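Local coordinates for protein putative solute-binding component of ABC transporter (Clostridium phytofermentans, PDB 4YS6) that binds beta-D-glucopyranose and probably serves as the carbohydrate-binding, solute-capturing component of an ABC transporter, at residues 49-54 and 121-126; 293-298 and 351-356. All coordinates share one frame; numbering follows the deposited sequence.

Contact 1 of 2, residues 49-54 and 121-126. With NA (sodium ion), chain I; BGC (beta-D-glucopyranose), chain D.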
ATOM      1  N   GLN A  49       4.877  -8.637   0.666  1.00 14.48           N
ATOM      2  CA  GLN A  49       4.246  -9.808   0.091  1.00 13.77           C
ATOM      3  C   GLN A  49       3.477  -9.558  -1.194  1.00 13.50           C
ATOM      4  O   GLN A  49       3.606 -10.326  -2.147  1.00 13.65           O
ATOM      5  CB  GLN A  49       3.285 -10.450   1.080  1.00 14.14           C
ATOM      6  CG  GLN A  49       2.853 -11.849   0.664  1.00 14.59           C
ATOM      7  CD  GLN A  49       1.533 -12.237   1.311  1.00 14.93           C
ATOM      8  OE1 GLN A  49       1.452 -12.445   2.515  1.00 15.29           O
ATOM      9  NE2 GLN A  49       0.502 -12.325   0.508  1.00 15.49           N
ATOM     10  N   ARG A  50       2.655  -8.517  -1.217  1.00 13.49           N
ATOM     11  CA  ARG A  50       1.671  -8.391  -2.281  1.00 13.58           C
ATOM     12  C   ARG A  50       2.293  -8.400  -3.681  1.00 14.02           C
ATOM     13  O   ARG A  50       1.685  -8.925  -4.626  1.00 15.15           O
ATOM     14  CB  ARG A  50       0.803  -7.121  -2.112  1.00 13.16           C
ATOM     15  CG  ARG A  50       1.521  -5.818  -2.220  1.00 12.98           C
ATOM     16  CD  ARG A  50       0.545  -4.674  -2.443  1.00 14.89           C
ATOM     17  NE  ARG A  50      -0.012  -4.684  -3.795  1.00 14.60           N
ATOM     18  CZ  ARG A  50      -0.770  -3.703  -4.289  1.00 15.03           C
ATOM     19  NH1 ARG A  50      -1.123  -2.680  -3.532  1.00 12.86           N
ATOM     20  NH2 ARG A  50      -1.210  -3.747  -5.544  1.00 14.78           N
ATOM     21  N   TRP A  51       3.497  -7.868  -3.823  1.00 12.83           N
ATOM     22  CA  TRP A  51       4.092  -7.670  -5.158  1.00 12.77           C
ATOM     23  C   TRP A  51       4.413  -8.991  -5.811  1.00 13.13           C
ATOM     24  O   TRP A  51       4.498  -9.064  -7.033  1.00 13.59           O
ATOM     25  CB  TRP A  51       5.338  -6.780  -5.086  1.00 12.66           C
ATOM     26  CG  TRP A  51       5.035  -5.526  -4.348  1.00 12.44           C
ATOM     27  CD1 TRP A  51       5.446  -5.212  -3.089  1.00 13.98           C
ATOM     28  CD2 TRP A  51       4.190  -4.438  -4.772  1.00 12.28           C
ATOM     29  NE1 TRP A  51       4.922  -4.012  -2.698  1.00 13.32           N
ATOM     30  CE2 TRP A  51       4.130  -3.524  -3.702  1.00 12.26           C
ATOM     31  CE3 TRP A  51       3.472  -4.158  -5.943  1.00 12.32           C
ATOM     32  CZ2 TRP A  51       3.406  -2.335  -3.779  1.00 13.28           C
ATOM     33  CZ3 TRP A  51       2.736  -2.983  -5.998  1.00 12.20           C
ATOM     34  CH2 TRP A  51       2.713  -2.089  -4.931  1.00 13.73           C
ATOM     35  N   ASN A  52       4.549 -10.049  -5.005  1.00 15.39           N
ATOM     36  CA  ASN A  52       4.656 -11.402  -5.556  1.00 16.22           C
ATOM     37  C   ASN A  52       3.393 -11.772  -6.324  1.00 16.06           C
ATOM     38  O   ASN A  52       3.450 -12.329  -7.429  1.00 17.14           O
ATOM     39  CB  ASN A  52       4.917 -12.406  -4.450  1.00 14.84           C
ATOM     40  CG  ASN A  52       6.281 -12.209  -3.805  1.00 18.27           C
ATOM     41  OD1 ASN A  52       7.298 -12.646  -4.330  1.00 21.39           O
ATOM     42  ND2 ASN A  52       6.307 -11.545  -2.680  1.00 16.76           N
ATOM     43  N   GLN A  53       2.253 -11.438  -5.739  1.00 13.94           N
ATOM     44  CA  GLN A  53       0.968 -11.697  -6.373  1.00 14.68           C
ATOM     45  C   GLN A  53       0.717 -10.729  -7.523  1.00 13.85           C
ATOM     46  O   GLN A  53       0.245 -11.141  -8.579  1.00 15.55           O
ATOM     47  CB  GLN A  53      -0.160 -11.619  -5.359  1.00 14.21           C
ATOM     48  CG  GLN A  53      -0.296 -12.862  -4.471  1.00 17.81           C
ATOM     49  CD  GLN A  53       0.702 -12.880  -3.353  1.00 24.67           C
ATOM     50  OE1 GLN A  53       0.651 -12.036  -2.465  1.00 21.03           O
ATOM     51  NE2 GLN A  53       1.636 -13.829  -3.393  1.00 23.92           N
ATOM     52  N   ASP A  54       1.031  -9.453  -7.331  1.00 15.09           N
ATOM     53  CA  ASP A  54       0.878  -8.484  -8.409  1.00 16.60           C
ATOM     54  C   ASP A  54       1.639  -8.938  -9.664  1.00 16.10           C
ATOM     55  O   ASP A  54       1.090  -8.950 -10.765  1.00 15.17           O
ATOM     56  CB  ASP A  54       1.391  -7.111  -7.986  1.00 13.61           C
ATOM     57  CG  ASP A  54       0.515  -6.431  -6.952  1.00 16.04           C
ATOM     58  OD1 ASP A  54      -0.604  -5.950  -7.290  1.00 15.70           O
ATOM     59  OD2 ASP A  54       0.963  -6.348  -5.797  1.00 16.76           O
ATOM     60  N   ILE A 121       2.515   2.744 -17.819  1.00 12.29           N
ATOM     61  CA  ILE A 121       1.415   2.632 -16.866  1.00 12.09           C
ATOM     62  C   ILE A 121       2.034   2.572 -15.481  1.00 14.52           C
ATOM     63  O   ILE A 121       2.866   1.710 -15.193  1.00 12.58           O
ATOM     64  CB  ILE A 121       0.536   1.378 -17.142  1.00 12.23           C
ATOM     65  CG1 ILE A 121      -0.102   1.461 -18.532  1.00 12.70           C
ATOM     66  CG2 ILE A 121      -0.539   1.249 -16.098  1.00 12.85           C
ATOM     67  CD1 ILE A 121      -0.813   0.211 -18.956  1.00 19.43           C
ATOM     68  N   ALA A 122       1.652   3.516 -14.633  1.00 14.14           N
ATOM     69  CA  ALA A 122       2.036   3.482 -13.216  1.00 12.14           C
ATOM     70  C   ALA A 122       1.142   2.475 -12.531  1.00 12.11           C
ATOM     71  O   ALA A 122      -0.085   2.606 -12.565  1.00 12.29           O
ATOM     72  CB  ALA A 122       1.876   4.818 -12.582  1.00 11.94           C
ATOM     73  N   TYR A 123       1.759   1.471 -11.917  1.00 12.15           N
ATOM     74  CA  TYR A 123       1.065   0.375 -11.280  1.00 11.02           C
ATOM     75  C   TYR A 123       1.058   0.587  -9.774  1.00 10.73           C
ATOM     76  O   TYR A 123       2.116   0.564  -9.150  1.00 12.52           O
ATOM     77  CB  TYR A 123       1.755  -0.968 -11.601  1.00 12.09           C
ATOM     78  CG  TYR A 123       1.005  -2.175 -11.095  1.00 13.77           C
ATOM     79  CD1 TYR A 123       1.117  -2.590  -9.779  1.00 12.30           C
ATOM     80  CD2 TYR A 123       0.188  -2.895 -11.942  1.00 15.40           C
ATOM     81  CE1 TYR A 123       0.401  -3.689  -9.311  1.00 11.72           C
ATOM     82  CE2 TYR A 123      -0.525  -3.982 -11.503  1.00 14.63           C
ATOM     83  CZ  TYR A 123      -0.422  -4.383 -10.201  1.00 17.84           C
ATOM     84  OH  TYR A 123      -1.138  -5.479  -9.787  1.00 17.43           O
ATOM     85  N   ASP A 124      -0.147   0.786  -9.235  1.00 10.50           N
ATOM     86  CA  ASP A 124      -0.461   0.938  -7.814  1.00 10.27           C
ATOM     87  C   ASP A 124       0.057   2.219  -7.175  1.00 10.37           C
ATOM     88  O   ASP A 124      -0.719   2.905  -6.480  1.00 12.90           O
ATOM     89  CB  ASP A 124       0.022  -0.240  -6.992  1.00 11.85           C
ATOM     90  CG  ASP A 124      -0.605  -0.240  -5.620  1.00 16.99           C
ATOM     91  OD1 ASP A 124      -1.742  -0.763  -5.462  1.00 16.50           O
ATOM     92  OD2 ASP A 124      -0.010   0.375  -4.716  1.00 15.20           O
ATOM     93  N   ARG A 125       1.335   2.517  -7.391  1.00 11.66           N
ATOM     94  CA  ARG A 125       1.978   3.742  -6.920  1.00 10.63           C
ATOM     95  C   ARG A 125       2.136   4.737  -8.046  1.00 14.13           C
ATOM     96  O   ARG A 125       2.513   4.368  -9.150  1.00 12.72           O
ATOM     97  CB  ARG A 125       3.357   3.430  -6.351  1.00 11.15           C
ATOM     98  CG  ARG A 125       3.293   2.438  -5.190  1.00 14.37           C
ATOM     99  CD  ARG A 125       4.674   1.908  -4.887  1.00 15.29           C
ATOM    100  NE  ARG A 125       4.683   1.103  -3.654  1.00 12.62           N
ATOM    101  CZ  ARG A 125       5.773   0.539  -3.135  1.00 12.96           C
ATOM    102  NH1 ARG A 125       6.937   0.641  -3.742  1.00 15.16           N
ATOM    103  NH2 ARG A 125       5.700  -0.135  -1.996  1.00 14.60           N
ATOM    104  N   LEU A 126       1.867   6.002  -7.783  1.00 11.65           N
ATOM    105  CA  LEU A 126       1.962   6.990  -8.836  1.00 11.27           C
ATOM    106  C   LEU A 126       3.434   7.410  -9.078  1.00 11.95           C
ATOM    107  O   LEU A 126       4.205   7.619  -8.142  1.00 13.67           O
ATOM    108  CB  LEU A 126       1.075   8.181  -8.495  1.00 13.02           C
ATOM    109  CG  LEU A 126       0.922   9.252  -9.572  1.00 15.77           C
ATOM    110  CD1 LEU A 126       0.333   8.699 -10.850  1.00 17.00           C
ATOM    111  CD2 LEU A 126       0.103  10.431  -9.042  1.00 15.60           C
TER
HETATM  112 NA    NA I 408       5.078 -14.730  -7.679  1.00 58.70          NA
HETATM  113  C2  BGC D 403       0.728  -0.320  -1.507  1.00 10.88           C
HETATM  114  C3  BGC D 403       0.366  -1.120  -0.299  1.00 12.91           C
HETATM  115  C4  BGC D 403       1.508  -1.865   0.253  1.00 10.44           C
HETATM  116  C5  BGC D 403       2.704  -0.994   0.485  1.00 11.03           C
HETATM  117  C6  BGC D 403       3.961  -1.755   0.846  1.00 13.09           C
HETATM  118  C1  BGC D 403       1.856   0.668  -1.146  1.00 12.38           C
HETATM  119  O1  BGC D 403       2.237   1.378  -2.152  1.00 17.69           O
HETATM  120  O2  BGC D 403      -0.402   0.411  -1.965  1.00 11.78           O
HETATM  121  O3  BGC D 403      -0.718  -2.036  -0.713  1.00 12.38           O
HETATM  122  O4  BGC D 403       1.190  -2.443   1.544  1.00 12.51           O
HETATM  123  O5  BGC D 403       2.968  -0.266  -0.752  1.00 12.54           O
HETATM  124  O6  BGC D 403       4.170  -2.870  -0.007  1.00 12.98           O
HETATM  125  O   HOH W   1       7.267 -14.186  -6.870  1.00 48.30           O
HETATM  126  O   HOH W   2       4.372 -16.135  -5.879  1.00 47.96           O
HETATM  127  O   HOH W   3       6.201 -13.416  -9.424  1.00 40.39           O
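Arg50 and Asp124 meet in a salt-bridge network at the sugar site of a periplasmic binding protein fold. Residues 49-54 lie at the N-terminal part of helix 50-64. Residues 121-126 run from the C-terminal end of the parallel strand 119-123 into the loop after it, and beta-D-glucopyranose sits beside both.

Charged contacts come first. Arg50 NH1 lies 2.8 Å from Asp124 OD1, and NH2 adds a weak bond to the same oxygen. NH1 meets this oxygen from above the carboxylate plane, and the guanidinium and carboxylate planes stand 83° apart. Arg50 also grips Asp54 side-on, with NE to OD2 at 2.8 Å and NH2 to OD1 at 2.9 Å. A bend at chi3 (-73°) turns the arginine chain so that one guanidinium serves both acids. Tyr123 OH gives a 2.6 Å bond to Asp54 OD1 on its anti side. That oxygen thus takes two donors, which should hold the carboxylate in its rotation.

Trp51 packs against both arginines and Tyr123. Trp51 CH2 lies over the centre of the Arg50 guanidinium. Trp51 CZ3 meets Tyr123 CE1 at 4.1 Å, near the plane of both rings. Trp51 CZ2 lies over one face of the Arg125 guanidinium.

The same side chains hold the glucose. Arg50 NH1 donates to O3 and Trp51 NE1 to O6. Asp124 OD2 accepts from O2, so its two oxygens divide their work between arginine and sugar. Asp176, Asn178, Asn246, Asp272 and Lys292 bind the ligand as well.

Elsewhere on the helix, Asn52 O and Ser56 OG bind a sodium ion, with three waters. Back at the sugar, Arg125 takes two neighbouring oxygens: NE reaches O1 at 2.9 Å, and NH2 reaches the ring oxygen O5 at 3.0 Å in a nearly straight bond of 173°.

Contact 2 of 2, residues 293-298 and 351-356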
ATOM      1  N   ASP A 293      -7.750  -6.818  -4.035  1.00 15.40           N
ATOM      2  CA  ASP A 293      -7.587  -8.029  -4.836  1.00 12.91           C
ATOM      3  C   ASP A 293      -6.641  -7.716  -6.005  1.00 12.92           C
ATOM      4  O   ASP A 293      -7.051  -7.085  -6.987  1.00 16.51           O
ATOM      5  CB  ASP A 293      -8.944  -8.534  -5.336  1.00 17.13           C
ATOM      6  CG  ASP A 293      -8.860  -9.916  -5.961  1.00 17.45           C
ATOM      7  OD1 ASP A 293      -7.782 -10.297  -6.474  1.00 17.93           O
ATOM      8  OD2 ASP A 293      -9.881 -10.636  -5.947  1.00 18.79           O
ATOM      9  N   THR A 294      -5.383  -8.141  -5.887  1.00 13.74           N
ATOM     10  CA  THR A 294      -4.396  -7.826  -6.928  1.00 14.71           C
ATOM     11  C   THR A 294      -4.756  -8.430  -8.281  1.00 15.21           C
ATOM     12  O   THR A 294      -4.268  -7.968  -9.312  1.00 17.30           O
ATOM     13  CB  THR A 294      -2.966  -8.297  -6.551  1.00 13.97           C
ATOM     14  OG1 THR A 294      -2.911  -9.719  -6.371  1.00 18.43           O
ATOM     15  CG2 THR A 294      -2.509  -7.623  -5.295  1.00 16.84           C
ATOM     16  N   ARG A 295      -5.596  -9.471  -8.300  1.00 13.52           N
ATOM     17  CA  ARG A 295      -5.986 -10.070  -9.562  1.00 13.96           C
ATOM     18  C   ARG A 295      -6.841  -9.088 -10.355  1.00 15.26           C
ATOM     19  O   ARG A 295      -6.783  -9.029 -11.594  1.00 17.73           O
ATOM     20  CB  ARG A 295      -6.764 -11.358  -9.323  1.00 15.18           C
ATOM     21  CG  ARG A 295      -6.022 -12.393  -8.553  1.00 17.89           C
ATOM     22  CD  ARG A 295      -6.949 -13.543  -8.228  1.00 21.78           C
ATOM     23  NE  ARG A 295      -7.985 -13.099  -7.295  1.00 17.18           N
ATOM     24  CZ  ARG A 295      -8.874 -13.907  -6.737  1.00 20.05           C
ATOM     25  NH1 ARG A 295      -8.864 -15.191  -7.025  1.00 19.49           N
ATOM     26  NH2 ARG A 295      -9.766 -13.421  -5.900  1.00 19.36           N
ATOM     27  N   THR A 296      -7.663  -8.334  -9.624  1.00 13.69           N
ATOM     28  CA  THR A 296      -8.547  -7.338 -10.219  1.00 15.07           C
ATOM     29  C   THR A 296      -7.763  -6.172 -10.768  1.00 15.97           C
ATOM     30  O   THR A 296      -8.040  -5.677 -11.865  1.00 16.97           O
ATOM     31  CB  THR A 296      -9.553  -6.808  -9.187  1.00 23.93           C
ATOM     32  OG1 THR A 296     -10.312  -7.910  -8.687  1.00 27.36           O
ATOM     33  CG2 THR A 296     -10.495  -5.786  -9.814  1.00 30.20           C
ATOM     34  N   LEU A 297      -6.799  -5.711  -9.982  1.00 14.22           N
ATOM     35  CA  LEU A 297      -5.929  -4.628 -10.432  1.00 16.57           C
ATOM     36  C   LEU A 297      -5.197  -5.054 -11.704  1.00 14.53           C
ATOM     37  O   LEU A 297      -5.168  -4.305 -12.687  1.00 14.46           O
ATOM     38  CB  LEU A 297      -4.938  -4.235  -9.337  1.00 13.88           C
ATOM     39  CG  LEU A 297      -3.969  -3.104  -9.674  1.00 17.04           C
ATOM     40  CD1 LEU A 297      -4.707  -1.881 -10.129  1.00 19.54           C
ATOM     41  CD2 LEU A 297      -3.118  -2.778  -8.438  1.00 17.71           C
ATOM     42  N   ALA A 298      -4.623  -6.258 -11.700  1.00 13.19           N
ATOM     43  CA  ALA A 298      -3.919  -6.765 -12.872  1.00 13.53           C
ATOM     44  C   ALA A 298      -4.852  -6.834 -14.073  1.00 13.88           C
ATOM     45  O   ALA A 298      -4.457  -6.469 -15.181  1.00 15.69           O
ATOM     46  CB  ALA A 298      -3.302  -8.114 -12.604  1.00 15.68           C
ATOM     47  N   SER A 351     -13.119 -16.707  -2.506  1.00 17.05           N
ATOM     48  CA  SER A 351     -12.774 -15.954  -3.710  1.00 17.19           C
ATOM     49  C   SER A 351     -11.591 -16.535  -4.475  1.00 16.71           C
ATOM     50  O   SER A 351     -11.267 -16.066  -5.573  1.00 17.97           O
ATOM     51  CB  SER A 351     -12.388 -14.535  -3.350  1.00 19.26           C
ATOM     52  OG  SER A 351     -11.153 -14.602  -2.671  1.00 19.14           O
ATOM     53  N   GLY A 352     -10.915 -17.495  -3.864  1.00 19.78           N
ATOM     54  CA  GLY A 352      -9.812 -18.172  -4.502  1.00 22.00           C
ATOM     55  C   GLY A 352      -8.513 -17.418  -4.360  1.00 21.72           C
ATOM     56  O   GLY A 352      -7.517 -17.785  -4.967  1.00 20.10           O
ATOM     57  N   TYR A 353      -8.495 -16.358  -3.566  1.00 15.85           N
ATOM     58  CA  TYR A 353      -7.260 -15.576  -3.452  1.00 15.28           C
ATOM     59  C   TYR A 353      -6.147 -16.372  -2.763  1.00 17.93           C
ATOM     60  O   TYR A 353      -5.009 -16.419  -3.242  1.00 19.91           O
ATOM     61  CB  TYR A 353      -7.520 -14.274  -2.687  1.00 17.58           C
ATOM     62  CG  TYR A 353      -6.432 -13.249  -2.915  1.00 17.31           C
ATOM     63  CD1 TYR A 353      -6.442 -12.455  -4.045  1.00 15.47           C
ATOM     64  CD2 TYR A 353      -5.380 -13.102  -2.023  1.00 16.82           C
ATOM     65  CE1 TYR A 353      -5.454 -11.526  -4.285  1.00 17.73           C
ATOM     66  CE2 TYR A 353      -4.362 -12.153  -2.261  1.00 16.04           C
ATOM     67  CZ  TYR A 353      -4.415 -11.373  -3.400  1.00 17.89           C
ATOM     68  OH  TYR A 353      -3.443 -10.410  -3.686  1.00 16.11           O
ATOM     69  N   TYR A 354      -6.484 -16.988  -1.639  1.00 18.77           N
ATOM     70  CA  TYR A 354      -5.591 -17.879  -0.911  1.00 22.85           C
ATOM     71  C   TYR A 354      -6.191 -19.280  -0.875  1.00 26.12           C
ATOM     72  O   TYR A 354      -7.393 -19.444  -1.067  1.00 23.70           O
ATOM     73  CB  TYR A 354      -5.390 -17.396   0.514  1.00 17.32           C
ATOM     74  CG  TYR A 354      -4.600 -16.110   0.671  1.00 15.61           C
ATOM     75  CD1 TYR A 354      -3.442 -15.889  -0.052  1.00 17.88           C
ATOM     76  CD2 TYR A 354      -5.000 -15.135   1.578  1.00 18.63           C
ATOM     77  CE1 TYR A 354      -2.695 -14.727   0.123  1.00 17.92           C
ATOM     78  CE2 TYR A 354      -4.258 -13.965   1.770  1.00 14.37           C
ATOM     79  CZ  TYR A 354      -3.107 -13.768   1.031  1.00 17.99           C
ATOM     80  OH  TYR A 354      -2.366 -12.621   1.186  1.00 15.25           O
ATOM     81  N   THR A 355      -5.357 -20.286  -0.618  1.00 25.67           N
ATOM     82  CA  THR A 355      -5.845 -21.629  -0.342  1.00 31.27           C
ATOM     83  C   THR A 355      -5.964 -21.768   1.154  1.00 34.29           C
ATOM     84  O   THR A 355      -5.300 -21.045   1.896  1.00 28.40           O
ATOM     85  CB  THR A 355      -4.907 -22.696  -0.885  1.00 37.92           C
ATOM     86  OG1 THR A 355      -3.707 -22.708  -0.104  1.00 40.34           O
ATOM     87  CG2 THR A 355      -4.559 -22.410  -2.329  1.00 32.22           C
ATOM     88  N   GLU A 356      -6.789 -22.704   1.611  1.00 31.18           N
ATOM     89  CA  GLU A 356      -7.026 -22.859   3.042  1.00 36.82           C
ATOM     90  C   GLU A 356      -5.725 -23.258   3.749  1.00 35.18           C
ATOM     91  O   GLU A 356      -5.520 -22.917   4.912  1.00 42.62           O
ATOM     92  CB  GLU A 356      -8.128 -23.902   3.311  1.00 54.70           C
ATOM     93  CG  GLU A 356      -9.080 -23.528   4.457  1.00 69.75           C
ATOM     94  CD  GLU A 356     -10.050 -24.650   4.827  1.00 73.31           C
ATOM     95  OE1 GLU A 356      -9.581 -25.709   5.303  1.00 72.98           O
ATOM     96  OE2 GLU A 356     -11.279 -24.474   4.645  1.00 65.53           O
TER
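Ser351 O is gripped by both terminal nitrogens of Arg295, NH1 at 2.9 Å and NH2 at 3.1 Å. The grip is end-on. The carbonyl oxygen lies in the guanidinium plane, and both nitrogens come from the same face of the carbonyl. Gly352, with positive phi, takes the chain out of the preceding helix at this point.

The other edge of the guanidinium is held by Asp293, with NE to OD1 at 2.9 Å and NH2 to OD2 at 2.8 Å. Asp293 is also the N-cap of helix 294-309: OD1 accepts from Arg295 N. One carboxylate therefore caps the helix and fixes the arginine that reaches the loop.

Tyr353 runs alongside this pair. Its CG is anti to the backbone N (chi1 -162°), and the ring extends toward the helix start. CD1 lies over a face of the guanidinium, with the two planes 86° apart. Beyond it, Tyr353 OH and Thr294 OG1 share a 2.8 Å hydrogen bond.

The contact joins the loop after helix 344-349 to the start of helix 294-309. Helix 50-64 packs against Thr294 and Arg295, and Phe291 of strand 289-291 meets the Tyr353 ring edge-to-face.

Contact 1 is a buried contact centred about 9 Å from the centre of the chain, and contact 2 is a surface one; their centres are about 14 Å apart. Each involves the start of a helix, 50-64 in one and 294-309 in the other, and these two helices touch. Thr294 CG2 packs on Asp54 OD1, and Leu297 CD2 on the ring of Tyr123. A probable hydrogen bond from Gln49 NE2 to Tyr354 OH also joins the two contacts. Both contacts use an arginine held side-on by an acid of its own segment. In contact 1 the arginine goes on to a second carboxylate and the glucose. In contact 2 it turns to a backbone carbonyl of the C-terminal region.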